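Local coordinates for protein beta-catenin homolog sys-1 (Caenorhabditis elegans, PDB 3C2G) that serves as a transcriptional coregulator in the Wnt asymmetry pathway, binding the TCF factor POP-1 directly to activate or repress target genes, at residues V531-C536 and D574-H579; C120-L125 and P131-C136; L269-S274 and L309-A314; V181-I186 and Y236-G241. One frame throughout, in Å; residues are numbered along the deposited sequence.

Contact 1 (V531-C536 and D574-H579); sequences VLMEQC and DKILEH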
loop_
_atom_site.group_PDB
_atom_site.type_symbol
_atom_site.label_atom_id
_atom_site.label_comp_id
_atom_site.label_asym_id
_atom_site.label_seq_id
_atom_site.Cartn_x
_atom_site.Cartn_y
_atom_site.Cartn_z
ATOM N N VAL A 531 -1.590 15.363 33.030
ATOM C CA VAL A 531 -0.192 15.668 32.810
ATOM C C VAL A 531 0.033 17.173 32.852
ATOM O O VAL A 531 0.942 17.622 33.522
ATOM C CB VAL A 531 0.331 15.045 31.489
ATOM C CG1 VAL A 531 1.682 15.581 31.151
ATOM C CG2 VAL A 531 0.396 13.521 31.609
ATOM N N LEU A 532 -0.816 17.945 32.165
ATOM C CA LEU A 532 -0.704 19.407 32.163
ATOM C C LEU A 532 -0.830 19.970 33.567
ATOM O O LEU A 532 -0.082 20.873 33.947
ATOM C CB LEU A 532 -1.759 20.050 31.271
ATOM C CG LEU A 532 -1.532 20.005 29.759
ATOM C CD1 LEU A 532 -2.869 20.104 29.016
ATOM C CD2 LEU A 532 -0.559 21.092 29.297
HETATM N N MSE A 533 -1.775 19.430 34.336
HETATM C CA MSE A 533 -1.961 19.856 35.713
HETATM C C MSE A 533 -0.675 19.683 36.509
HETATM O O MSE A 533 -0.206 20.632 37.136
HETATM C CB MSE A 533 -3.120 19.110 36.366
HETATM C CG MSE A 533 -4.454 19.738 36.084
HETATM SE SE MSE A 533 -5.946 18.577 36.557
HETATM C CE MSE A 533 -7.423 19.880 36.567
ATOM N N GLU A 534 -0.091 18.489 36.429
ATOM C CA GLU A 534 1.077 18.135 37.223
ATOM C C GLU A 534 2.389 18.778 36.748
ATOM O O GLU A 534 3.118 19.383 37.538
ATOM C CB GLU A 534 1.225 16.612 37.268
ATOM C CG GLU A 534 2.513 16.133 37.917
ATOM C CD GLU A 534 2.346 14.829 38.662
ATOM O OE1 GLU A 534 1.449 14.041 38.299
ATOM O OE2 GLU A 534 3.117 14.597 39.618
ATOM N N GLN A 535 2.670 18.642 35.456
ATOM C CA GLN A 535 3.982 18.938 34.895
ATOM C C GLN A 535 4.216 20.408 34.600
ATOM O O GLN A 535 5.358 20.862 34.579
ATOM C CB GLN A 535 4.184 18.122 33.628
ATOM C CG GLN A 535 5.448 17.306 33.646
ATOM C CD GLN A 535 5.366 16.115 34.571
ATOM O OE1 GLN A 535 6.346 15.760 35.218
ATOM N NE2 GLN A 535 4.194 15.492 34.644
ATOM N N CYS A 536 3.137 21.143 34.357
ATOM C CA CYS A 536 3.207 22.586 34.138
ATOM C C CYS A 536 2.768 23.374 35.370
ATOM O O CYS A 536 2.627 24.587 35.309
ATOM C CB CYS A 536 2.346 22.988 32.941
ATOM S SG CYS A 536 2.665 22.063 31.418
ATOM N N ASP A 574 -11.995 15.252 40.625
ATOM C CA ASP A 574 -11.728 15.740 41.959
ATOM C C ASP A 574 -10.877 16.999 41.928
ATOM O O ASP A 574 -11.140 17.943 42.672
ATOM C CB ASP A 574 -11.058 14.662 42.809
ATOM C CG ASP A 574 -11.011 15.034 44.279
ATOM O OD1 ASP A 574 -12.088 15.066 44.924
ATOM O OD2 ASP A 574 -9.897 15.308 44.783
ATOM N N LYS A 575 -9.873 17.021 41.062
ATOM C CA LYS A 575 -9.018 18.194 40.918
ATOM C C LYS A 575 -9.744 19.389 40.294
ATOM O O LYS A 575 -9.441 20.544 40.621
ATOM C CB LYS A 575 -7.761 17.846 40.123
ATOM C CG LYS A 575 -6.756 17.022 40.906
ATOM C CD LYS A 575 -5.574 16.643 40.046
ATOM C CE LYS A 575 -4.557 15.805 40.817
ATOM N NZ LYS A 575 -3.927 16.570 41.932
ATOM N N ILE A 576 -10.701 19.126 39.403
ATOM C CA ILE A 576 -11.507 20.217 38.848
ATOM C C ILE A 576 -12.379 20.861 39.942
ATOM O O ILE A 576 -12.519 22.085 39.997
ATOM C CB ILE A 576 -12.379 19.773 37.632
ATOM C CG1 ILE A 576 -11.512 19.458 36.415
ATOM C CG2 ILE A 576 -13.377 20.861 37.246
ATOM C CD1 ILE A 576 -12.208 18.588 35.398
ATOM N N LEU A 577 -12.942 20.030 40.817
ATOM C CA LEU A 577 -13.855 20.518 41.845
ATOM C C LEU A 577 -13.134 21.197 43.002
ATOM O O LEU A 577 -13.718 22.038 43.681
ATOM C CB LEU A 577 -14.775 19.405 42.337
ATOM C CG LEU A 577 -15.685 18.842 41.246
ATOM C CD1 LEU A 577 -16.555 17.718 41.763
ATOM C CD2 LEU A 577 -16.544 19.943 40.634
ATOM N N GLU A 578 -11.864 20.848 43.210
ATOM C CA GLU A 578 -11.025 21.539 44.184
ATOM C C GLU A 578 -10.856 23.009 43.807
ATOM O O GLU A 578 -10.747 23.859 44.686
ATOM C CB GLU A 578 -9.656 20.859 44.311
ATOM C CG GLU A 578 -8.788 21.322 45.493
ATOM C CD GLU A 578 -7.493 20.489 45.647
ATOM O OE1 GLU A 578 -7.565 19.226 45.584
ATOM O OE2 GLU A 578 -6.400 21.098 45.839
ATOM N N HIS A 579 -10.849 23.309 42.510
ATOM C CA HIS A 579 -10.667 24.696 42.048
ATOM C C HIS A 579 -11.937 25.361 41.478
ATOM O O HIS A 579 -12.045 26.582 41.462
ATOM C CB HIS A 579 -9.499 24.802 41.068
ATOM C CG HIS A 579 -8.217 24.240 41.594
ATOM N ND1 HIS A 579 -7.762 22.980 41.263
ATOM C CD2 HIS A 579 -7.291 24.762 42.435
ATOM C CE1 HIS A 579 -6.617 22.749 41.880
ATOM N NE2 HIS A 579 -6.306 23.816 42.595
#
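Met533, present as selenomethionine, reaches from the end of helix 515-535 and lays its tip against Lys575 and Ile576 of helix 563-579, a helix-to-helix packing in the C-terminal part of the armadillo domain. The packed side of the contact is wholly apolar. SE of Met533 rests 4.0 Å from CD of Lys575, and its CE sits 4.1 Å from CG1 of Ile576. CE also comes within 4.1 Å of CB of Lys575, so the methyl touches both residues. Beyond CG the Met533 chain is extended (chi2 167°), which carries its end across to the other helix. It slides past the Lys575 chain in the opposite direction but meets Ile576 at about a right angle. The looser side is polar: the Lys575 chain bends only at its last torsion, and its NZ forms a salt bridge with Glu539, outside the two segments. One turn on, His579 ND1 gives a hydrogen bond to Lys575 O at 3.0 Å, the acceptor lying 25° out of the imidazole plane, which ties the ring to its own helix. Helix 539-544 packs beside both helices, through Val542 against Met533 and through Glu539 and Lys540 against His579, while Arg583 of helix 583-586 packs on Ile576.

Contact 2 (C120-L125 and P131-C136); sequences CNLISL and PHMKHC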
loop_
_atom_site.group_PDB
_atom_site.type_symbol
_atom_site.label_atom_id
_atom_site.label_comp_id
_atom_site.label_asym_id
_atom_site.label_seq_id
_atom_site.Cartn_x
_atom_site.Cartn_y
_atom_site.Cartn_z
ATOM N N CYS A 120 0.676 -21.057 -25.404
ATOM C CA CYS A 120 1.701 -20.815 -24.426
ATOM C C CYS A 120 3.089 -21.223 -24.945
ATOM O O CYS A 120 4.099 -20.619 -24.577
ATOM C CB CYS A 120 1.334 -21.507 -23.115
ATOM S SG CYS A 120 2.694 -22.329 -22.310
ATOM N N ASN A 121 3.135 -22.218 -25.822
ATOM C CA ASN A 121 4.394 -22.592 -26.449
ATOM C C ASN A 121 4.987 -21.524 -27.364
ATOM O O ASN A 121 6.197 -21.421 -27.492
ATOM C CB ASN A 121 4.273 -23.897 -27.212
ATOM C CG ASN A 121 5.577 -24.649 -27.245
ATOM O OD1 ASN A 121 6.402 -24.472 -28.155
ATOM N ND2 ASN A 121 5.806 -25.461 -26.213
ATOM N N LEU A 122 4.130 -20.727 -27.989
ATOM C CA LEU A 122 4.578 -19.666 -28.879
ATOM C C LEU A 122 5.242 -18.468 -28.161
ATOM O O LEU A 122 5.916 -17.666 -28.810
ATOM C CB LEU A 122 3.419 -19.186 -29.745
ATOM C CG LEU A 122 2.863 -20.199 -30.751
ATOM C CD1 LEU A 122 1.359 -20.036 -30.927
ATOM C CD2 LEU A 122 3.554 -20.078 -32.068
ATOM N N ILE A 123 5.049 -18.338 -26.845
ATOM C CA ILE A 123 5.746 -17.290 -26.082
ATOM C C ILE A 123 6.925 -17.825 -25.273
ATOM O O ILE A 123 7.449 -17.140 -24.402
ATOM C CB ILE A 123 4.812 -16.478 -25.162
ATOM C CG1 ILE A 123 4.038 -17.402 -24.215
ATOM C CG2 ILE A 123 3.914 -15.567 -25.995
ATOM C CD1 ILE A 123 3.268 -16.665 -23.154
ATOM N N SER A 124 7.338 -19.050 -25.567
ATOM C CA SER A 124 8.576 -19.570 -25.026
ATOM C C SER A 124 9.729 -18.616 -25.337
ATOM O O SER A 124 9.854 -18.114 -26.455
ATOM C CB SER A 124 8.872 -20.950 -25.595
ATOM O OG SER A 124 10.024 -21.492 -24.989
ATOM N N LEU A 125 10.555 -18.374 -24.321
ATOM C CA LEU A 125 11.652 -17.410 -24.382
ATOM C C LEU A 125 12.615 -17.692 -25.529
ATOM O O LEU A 125 13.008 -16.775 -26.244
ATOM C CB LEU A 125 12.405 -17.373 -23.045
ATOM C CG LEU A 125 13.787 -16.719 -23.014
ATOM C CD1 LEU A 125 13.687 -15.198 -22.977
ATOM C CD2 LEU A 125 14.586 -17.239 -21.840
ATOM N N PRO A 131 14.549 -15.651 -35.727
ATOM C CA PRO A 131 14.245 -14.569 -36.672
ATOM C C PRO A 131 12.790 -14.546 -37.150
ATOM O O PRO A 131 12.227 -13.468 -37.363
ATOM C CB PRO A 131 15.184 -14.857 -37.852
ATOM C CG PRO A 131 16.278 -15.685 -37.287
ATOM C CD PRO A 131 15.648 -16.510 -36.212
ATOM N N HIS A 132 12.183 -15.718 -37.310
ATOM C CA HIS A 132 10.805 -15.782 -37.794
ATOM C C HIS A 132 9.799 -15.859 -36.665
ATOM O O HIS A 132 8.823 -15.114 -36.643
ATOM C CB HIS A 132 10.627 -16.945 -38.766
ATOM C CG HIS A 132 11.631 -16.951 -39.868
ATOM N ND1 HIS A 132 12.697 -17.826 -39.895
ATOM C CD2 HIS A 132 11.757 -16.164 -40.962
ATOM C CE1 HIS A 132 13.427 -17.590 -40.972
ATOM N NE2 HIS A 132 12.876 -16.588 -41.636
HETATM N N MSE A 133 10.059 -16.749 -35.718
HETATM C CA MSE A 133 9.128 -17.009 -34.625
HETATM C C MSE A 133 8.912 -15.865 -33.620
HETATM O O MSE A 133 7.846 -15.784 -33.011
HETATM C CB MSE A 133 9.520 -18.296 -33.913
HETATM C CG MSE A 133 9.121 -19.540 -34.691
HETATM SE SE MSE A 133 7.174 -19.697 -34.883
HETATM C CE MSE A 133 6.760 -19.965 -32.991
ATOM N N LYS A 134 9.894 -14.976 -33.470
ATOM C CA LYS A 134 9.765 -13.840 -32.543
ATOM C C LYS A 134 8.530 -12.980 -32.846
ATOM O O LYS A 134 7.920 -12.415 -31.943
ATOM C CB LYS A 134 11.054 -12.986 -32.490
ATOM C CG LYS A 134 11.249 -11.983 -33.651
ATOM C CD LYS A 134 12.538 -11.163 -33.531
ATOM C CE LYS A 134 13.778 -12.032 -33.767
ATOM N NZ LYS A 134 15.040 -11.250 -33.962
ATOM N N HIS A 135 8.151 -12.913 -34.116
ATOM C CA HIS A 135 6.971 -12.156 -34.519
ATOM C C HIS A 135 5.657 -12.829 -34.131
ATOM O O HIS A 135 4.677 -12.149 -33.849
ATOM C CB HIS A 135 7.020 -11.846 -36.010
ATOM C CG HIS A 135 8.287 -11.176 -36.428
ATOM N ND1 HIS A 135 8.596 -9.883 -36.062
ATOM C CD2 HIS A 135 9.342 -11.629 -37.146
ATOM C CE1 HIS A 135 9.781 -9.564 -36.552
ATOM N NE2 HIS A 135 10.255 -10.604 -37.217
ATOM N N CYS A 136 5.650 -14.159 -34.093
ATOM C CA CYS A 136 4.510 -14.911 -33.570
ATOM C C CYS A 136 4.349 -14.704 -32.074
ATOM O O CYS A 136 3.243 -14.447 -31.593
ATOM C CB CYS A 136 4.630 -16.403 -33.904
ATOM S SG CYS A 136 4.361 -16.733 -35.664
#
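A tight helix-to-helix connection of the armadillo domain brings Leu122, in the last turn of helix 115-122, against Met133, just ahead of helix 134-150, and Cys136 in its first turn. Only a short, non-helical link separates the two segments, and the chain doubles back enough to put the CA atoms of Leu122 and Cys136 6.7 Å apart. One methyl does all the touching from the first helix. CD2 of Leu122 meets CE of Met133, a selenomethionine, at 3.3 Å, a close approach for two methyls whose exact value is doubtful. The same CD2 lies 4.2 Å from CB of Cys136. Met133 bends at both chi2 (-64°) and chi3 (-66°), and this curl folds its CE back toward the leucine; the two side chains cross at about a right angle. All three residues are buried, and the join is apolar throughout. Trp78 of helix 71-90 packs on both Leu122 and Met133, and Val140, further along helix 134-150, also touches Leu122. Beside this apolar join the backbone of the second segment has a polar partner: just ahead of helix 134-150, Asp130 OD2 accepts hydrogen bonds from the backbone N of His132 and from that of Met133.

Contact 3 (L269-S274 and L309-A314); sequences LLLHDS and LQVSDA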
loop_
_atom_site.group_PDB
_atom_site.type_symbol
_atom_site.label_atom_id
_atom_site.label_comp_id
_atom_site.label_asym_id
_atom_site.label_seq_id
_atom_site.Cartn_x
_atom_site.Cartn_y
_atom_site.Cartn_z
ATOM N N LEU A 269 2.012 -6.966 -5.046
ATOM C CA LEU A 269 0.907 -7.907 -5.035
ATOM C C LEU A 269 1.242 -9.230 -4.389
ATOM O O LEU A 269 0.383 -9.839 -3.754
ATOM C CB LEU A 269 0.351 -8.119 -6.436
ATOM C CG LEU A 269 -1.059 -7.527 -6.492
ATOM C CD1 LEU A 269 -1.215 -6.524 -7.662
ATOM C CD2 LEU A 269 -2.114 -8.651 -6.510
ATOM N N LEU A 270 2.480 -9.678 -4.536
ATOM C CA LEU A 270 2.852 -10.977 -4.006
ATOM C C LEU A 270 2.958 -10.976 -2.488
ATOM O O LEU A 270 2.568 -11.938 -1.835
ATOM C CB LEU A 270 4.179 -11.431 -4.596
ATOM C CG LEU A 270 4.140 -12.017 -5.996
ATOM C CD1 LEU A 270 5.559 -12.073 -6.537
ATOM C CD2 LEU A 270 3.495 -13.405 -5.973
ATOM N N LEU A 271 3.493 -9.893 -1.930
ATOM C CA LEU A 271 3.811 -9.851 -0.508
ATOM C C LEU A 271 2.578 -9.544 0.339
ATOM O O LEU A 271 2.456 -8.467 0.916
ATOM C CB LEU A 271 4.945 -8.853 -0.268
ATOM C CG LEU A 271 6.178 -9.108 -1.134
ATOM C CD1 LEU A 271 7.127 -7.940 -1.002
ATOM C CD2 LEU A 271 6.878 -10.452 -0.838
ATOM N N HIS A 272 1.663 -10.504 0.393
ATOM C CA HIS A 272 0.339 -10.292 0.976
ATOM C C HIS A 272 0.301 -10.272 2.514
ATOM O O HIS A 272 -0.582 -9.650 3.111
ATOM C CB HIS A 272 -0.646 -11.324 0.419
ATOM C CG HIS A 272 -0.231 -12.746 0.644
ATOM N ND1 HIS A 272 -0.837 -13.559 1.578
ATOM C CD2 HIS A 272 0.730 -13.502 0.056
ATOM C CE1 HIS A 272 -0.272 -14.755 1.551
ATOM N NE2 HIS A 272 0.687 -14.745 0.642
ATOM N N ASP A 273 1.255 -10.942 3.154
ATOM C CA ASP A 273 1.241 -11.080 4.607
ATOM C C ASP A 273 2.628 -10.981 5.230
ATOM O O ASP A 273 3.623 -10.778 4.523
ATOM C CB ASP A 273 0.575 -12.404 5.010
ATOM C CG ASP A 273 1.341 -13.634 4.526
ATOM O OD1 ASP A 273 2.552 -13.545 4.228
ATOM O OD2 ASP A 273 0.723 -14.711 4.458
ATOM N N SER A 274 2.667 -11.154 6.556
ATOM C CA SER A 274 3.878 -11.046 7.368
ATOM C C SER A 274 5.009 -11.989 6.968
ATOM O O SER A 274 6.180 -11.600 6.996
ATOM C CB SER A 274 3.529 -11.266 8.837
ATOM O OG SER A 274 2.602 -10.281 9.269
ATOM N N LEU A 309 7.102 1.232 1.988
ATOM C CA LEU A 309 6.031 1.448 2.937
ATOM C C LEU A 309 5.387 0.107 3.303
ATOM O O LEU A 309 5.183 -0.195 4.469
ATOM C CB LEU A 309 4.988 2.402 2.344
ATOM C CG LEU A 309 3.828 2.801 3.255
ATOM C CD1 LEU A 309 4.346 3.527 4.518
ATOM C CD2 LEU A 309 2.755 3.637 2.519
ATOM N N GLN A 310 5.116 -0.710 2.292
ATOM C CA GLN A 310 4.333 -1.905 2.471
ATOM C C GLN A 310 5.039 -2.935 3.329
ATOM O O GLN A 310 4.387 -3.731 3.982
ATOM C CB GLN A 310 4.040 -2.508 1.108
ATOM C CG GLN A 310 2.892 -3.487 1.098
ATOM C CD GLN A 310 2.642 -4.049 -0.294
ATOM O OE1 GLN A 310 2.579 -3.290 -1.269
ATOM N NE2 GLN A 310 2.516 -5.378 -0.396
ATOM N N VAL A 311 6.366 -2.934 3.309
ATOM C CA VAL A 311 7.150 -3.953 4.015
ATOM C C VAL A 311 7.748 -3.429 5.339
ATOM O O VAL A 311 8.518 -4.136 6.000
ATOM C CB VAL A 311 8.307 -4.532 3.122
ATOM C CG1 VAL A 311 7.759 -5.087 1.802
ATOM C CG2 VAL A 311 9.400 -3.485 2.857
ATOM N N SER A 312 7.382 -2.199 5.703
ATOM C CA SER A 312 8.028 -1.467 6.778
ATOM C C SER A 312 7.773 -2.042 8.178
ATOM O O SER A 312 8.575 -1.842 9.083
ATOM C CB SER A 312 7.616 0.005 6.732
ATOM O OG SER A 312 6.229 0.150 6.961
ATOM N N ASP A 313 6.664 -2.755 8.347
ATOM C CA ASP A 313 6.346 -3.369 9.626
ATOM C C ASP A 313 6.996 -4.746 9.853
ATOM O O ASP A 313 6.688 -5.435 10.822
ATOM C CB ASP A 313 4.828 -3.405 9.847
ATOM C CG ASP A 313 4.075 -4.169 8.747
ATOM O OD1 ASP A 313 4.291 -3.909 7.533
ATOM O OD2 ASP A 313 3.232 -5.025 9.104
ATOM N N ALA A 314 7.927 -5.133 8.991
ATOM C CA ALA A 314 8.554 -6.444 9.098
ATOM C C ALA A 314 9.491 -6.563 10.310
ATOM O O ALA A 314 10.351 -5.706 10.540
ATOM C CB ALA A 314 9.292 -6.772 7.830
#
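Gln310 NE2 is shared between two backbone carbonyls at the end of helix 251-270, in the armadillo domain beside the bound peptide. Its stronger hydrogen bond goes to Gly268 O; the one to Leu271 O is weak, at 3.4 Å with an N-H...O angle of 136°. The glutamine sends its CG away from the backbone N (chi1 -162°) and runs on extended, which places the amide across the gap at the unwinding helix end. There Leu271 is the centre of an inverse gamma turn, closed by the bond from His272 N to Leu270 O at 2.8 Å. Beside this polar grip, CD1 of Leu271 packs on CG1 of Val311 at 4.0 Å, making a small apolar patch that Phe280 of helix 274-282 extends. The end of helix 298-311 is also tied: Leu309 O accepts both Ser312 N, at 3.2 Å, and Ser312 OG, at 2.7 Å, while that hydroxyl has a further partner in Asn351. The peptide packs its backbone on Gln310, and one of its basic side chains forms a salt bridge with Asp313. The contact thus joins the ends of helices 251-270 and 298-311, with helix 274-282 against Leu271 and Ala314 and helix 339-352 against Leu309 and Ser312.

Contact 4 (V181-I186 and Y236-G241); sequences VHPGMI and YRLIAG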
loop_
_atom_site.group_PDB
_atom_site.type_symbol
_atom_site.label_atom_id
_atom_site.label_comp_id
_atom_site.label_asym_id
_atom_site.label_seq_id
_atom_site.Cartn_x
_atom_site.Cartn_y
_atom_site.Cartn_z
ATOM N N VAL A 181 18.990 -13.974 -18.286
ATOM C CA VAL A 181 18.223 -13.347 -19.367
ATOM C C VAL A 181 18.341 -11.827 -19.286
ATOM O O VAL A 181 18.107 -11.237 -18.231
ATOM C CB VAL A 181 16.722 -13.756 -19.297
ATOM C CG1 VAL A 181 15.902 -13.110 -20.417
ATOM C CG2 VAL A 181 16.576 -15.268 -19.329
ATOM N N HIS A 182 18.711 -11.200 -20.397
ATOM C CA HIS A 182 18.775 -9.752 -20.466
ATOM C C HIS A 182 17.372 -9.168 -20.262
ATOM O O HIS A 182 16.430 -9.590 -20.912
ATOM C CB HIS A 182 19.361 -9.309 -21.803
ATOM C CG HIS A 182 19.642 -7.841 -21.888
ATOM N ND1 HIS A 182 18.643 -6.886 -21.871
ATOM C CD2 HIS A 182 20.807 -7.163 -22.012
ATOM C CE1 HIS A 182 19.182 -5.686 -21.974
ATOM N NE2 HIS A 182 20.494 -5.826 -22.061
ATOM N N PRO A 183 17.231 -8.205 -19.333
ATOM C CA PRO A 183 15.914 -7.627 -19.017
ATOM C C PRO A 183 15.217 -6.935 -20.188
ATOM O O PRO A 183 14.011 -6.699 -20.135
ATOM C CB PRO A 183 16.216 -6.631 -17.892
ATOM C CG PRO A 183 17.676 -6.407 -17.949
ATOM C CD PRO A 183 18.304 -7.637 -18.504
ATOM N N GLY A 184 15.966 -6.626 -21.240
ATOM C CA GLY A 184 15.391 -6.058 -22.456
ATOM C C GLY A 184 14.506 -7.054 -23.184
ATOM O O GLY A 184 13.658 -6.654 -23.971
HETATM N N MSE A 185 14.712 -8.349 -22.910
HETATM C CA MSE A 185 13.870 -9.452 -23.423
HETATM C C MSE A 185 12.475 -9.529 -22.793
HETATM O O MSE A 185 11.639 -10.291 -23.266
HETATM C CB MSE A 185 14.541 -10.813 -23.175
HETATM C CG MSE A 185 15.898 -11.013 -23.823
HETATM SE SE MSE A 185 15.777 -11.187 -25.766
HETATM C CE MSE A 185 17.712 -11.179 -26.186
ATOM N N ILE A 186 12.232 -8.775 -21.720
ATOM C CA ILE A 186 11.010 -8.940 -20.935
ATOM C C ILE A 186 9.861 -8.121 -21.516
ATOM O O ILE A 186 9.801 -6.900 -21.346
ATOM C CB ILE A 186 11.228 -8.608 -19.420
ATOM C CG1 ILE A 186 12.388 -9.419 -18.844
ATOM C CG2 ILE A 186 9.964 -8.867 -18.603
ATOM C CD1 ILE A 186 12.818 -8.988 -17.462
ATOM N N TYR A 236 18.613 -2.056 -12.963
ATOM C CA TYR A 236 19.264 -0.897 -12.370
ATOM C C TYR A 236 20.693 -0.784 -12.890
ATOM O O TYR A 236 21.139 0.289 -13.277
ATOM C CB TYR A 236 19.251 -0.913 -10.839
ATOM C CG TYR A 236 19.989 0.281 -10.301
ATOM C CD1 TYR A 236 19.440 1.564 -10.401
ATOM C CD2 TYR A 236 21.263 0.148 -9.764
ATOM C CE1 TYR A 236 20.135 2.680 -9.957
ATOM C CE2 TYR A 236 21.959 1.246 -9.304
ATOM C CZ TYR A 236 21.390 2.511 -9.402
ATOM O OH TYR A 236 22.093 3.606 -8.943
ATOM N N ARG A 237 21.391 -1.904 -12.933
ATOM C CA ARG A 237 22.756 -1.894 -13.397
ATOM C C ARG A 237 22.904 -1.282 -14.781
ATOM O O ARG A 237 23.908 -0.645 -15.060
ATOM C CB ARG A 237 23.343 -3.299 -13.376
ATOM C CG ARG A 237 23.886 -3.693 -12.017
ATOM C CD ARG A 237 24.495 -5.064 -12.050
ATOM N NE ARG A 237 25.576 -5.150 -11.074
ATOM C CZ ARG A 237 26.459 -6.144 -11.003
ATOM N NH1 ARG A 237 26.393 -7.167 -11.854
ATOM N NH2 ARG A 237 27.407 -6.113 -10.076
ATOM N N LEU A 238 21.903 -1.466 -15.638
ATOM C CA LEU A 238 22.013 -1.029 -17.024
ATOM C C LEU A 238 21.590 0.414 -17.225
ATOM O O LEU A 238 22.020 1.063 -18.179
ATOM C CB LEU A 238 21.207 -1.941 -17.944
ATOM C CG LEU A 238 21.746 -3.367 -18.105
ATOM C CD1 LEU A 238 20.649 -4.273 -18.674
ATOM C CD2 LEU A 238 22.996 -3.417 -18.964
ATOM N N ILE A 239 20.748 0.916 -16.332
ATOM C CA ILE A 239 20.289 2.291 -16.436
ATOM C C ILE A 239 21.112 3.247 -15.570
ATOM O O ILE A 239 21.073 4.463 -15.782
ATOM C CB ILE A 239 18.782 2.433 -16.110
ATOM C CG1 ILE A 239 18.491 2.191 -14.637
ATOM C CG2 ILE A 239 17.949 1.513 -16.982
ATOM C CD1 ILE A 239 17.148 2.719 -14.204
ATOM N N ALA A 240 21.876 2.686 -14.629
ATOM C CA ALA A 240 22.491 3.447 -13.541
ATOM C C ALA A 240 23.270 4.669 -14.013
ATOM O O ALA A 240 23.047 5.781 -13.512
ATOM C CB ALA A 240 23.358 2.560 -12.675
ATOM N N GLY A 241 24.164 4.478 -14.973
ATOM C CA GLY A 241 24.925 5.604 -15.497
ATOM C C GLY A 241 24.201 6.472 -16.530
ATOM O O GLY A 241 24.693 7.546 -16.881
#
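Leu238, at the end of helix 224-239 in the armadillo domain, packs against the 3-10 turn 183-185 and the histidine just before it. From CA its CB points toward that loop. CG stands beside the backbone N, anti to the carbonyl carbon (chi1 -69°), and the second torsion pushes one branch forward. That branch, CD1, makes every contact: it lies 3.7 Å from CG of Pro183, 4.1 Å from CD of the same ring, and 3.7 Å from NE2 of His182. CD2 branches off away from the proline. The methyl comes to the imidazole obliquely, and the two side chains slant across each other. This is a surface contact, with both His182 and Leu238 exposed; Leu256 of helix 251-270 touches both Pro183 and Leu238. The packing joins the loop between helices 167-174 and 189-198 to the end of helix 224-239. Within the loop, the bond from Met185 N to His182 O at 2.9 Å closes the 3-10 turn, and Gly184 N holds the histidine ring, donating to His182 ND1 at 2.8 Å, only 9° out of the ring plane and with an N-H...N angle of 155°.

The four contacts are strung in series along the elongated armadillo domain, contacts 1 and 2 lying on opposite sides of its centre with centres 79 Å apart. Contacts 1, 2 and 3 are buried, whereas contact 4 is at the surface. Contact 2 is purely apolar and joins helices consecutive in the chain; contact 1 adds a lysine whose charged end pairs outside the contact; contact 3, nearest the chain centre, mixes a weak amide-to-carbonyl bond with apolar packing beside the bound peptide. Helix 251-270 serves two of them: its end belongs to contact 3, and its Leu256 backs contact 4. Contacts 2 and 4 meet directly, CD2 of Leu125 lying 3.8 Å from CG2 of Val181.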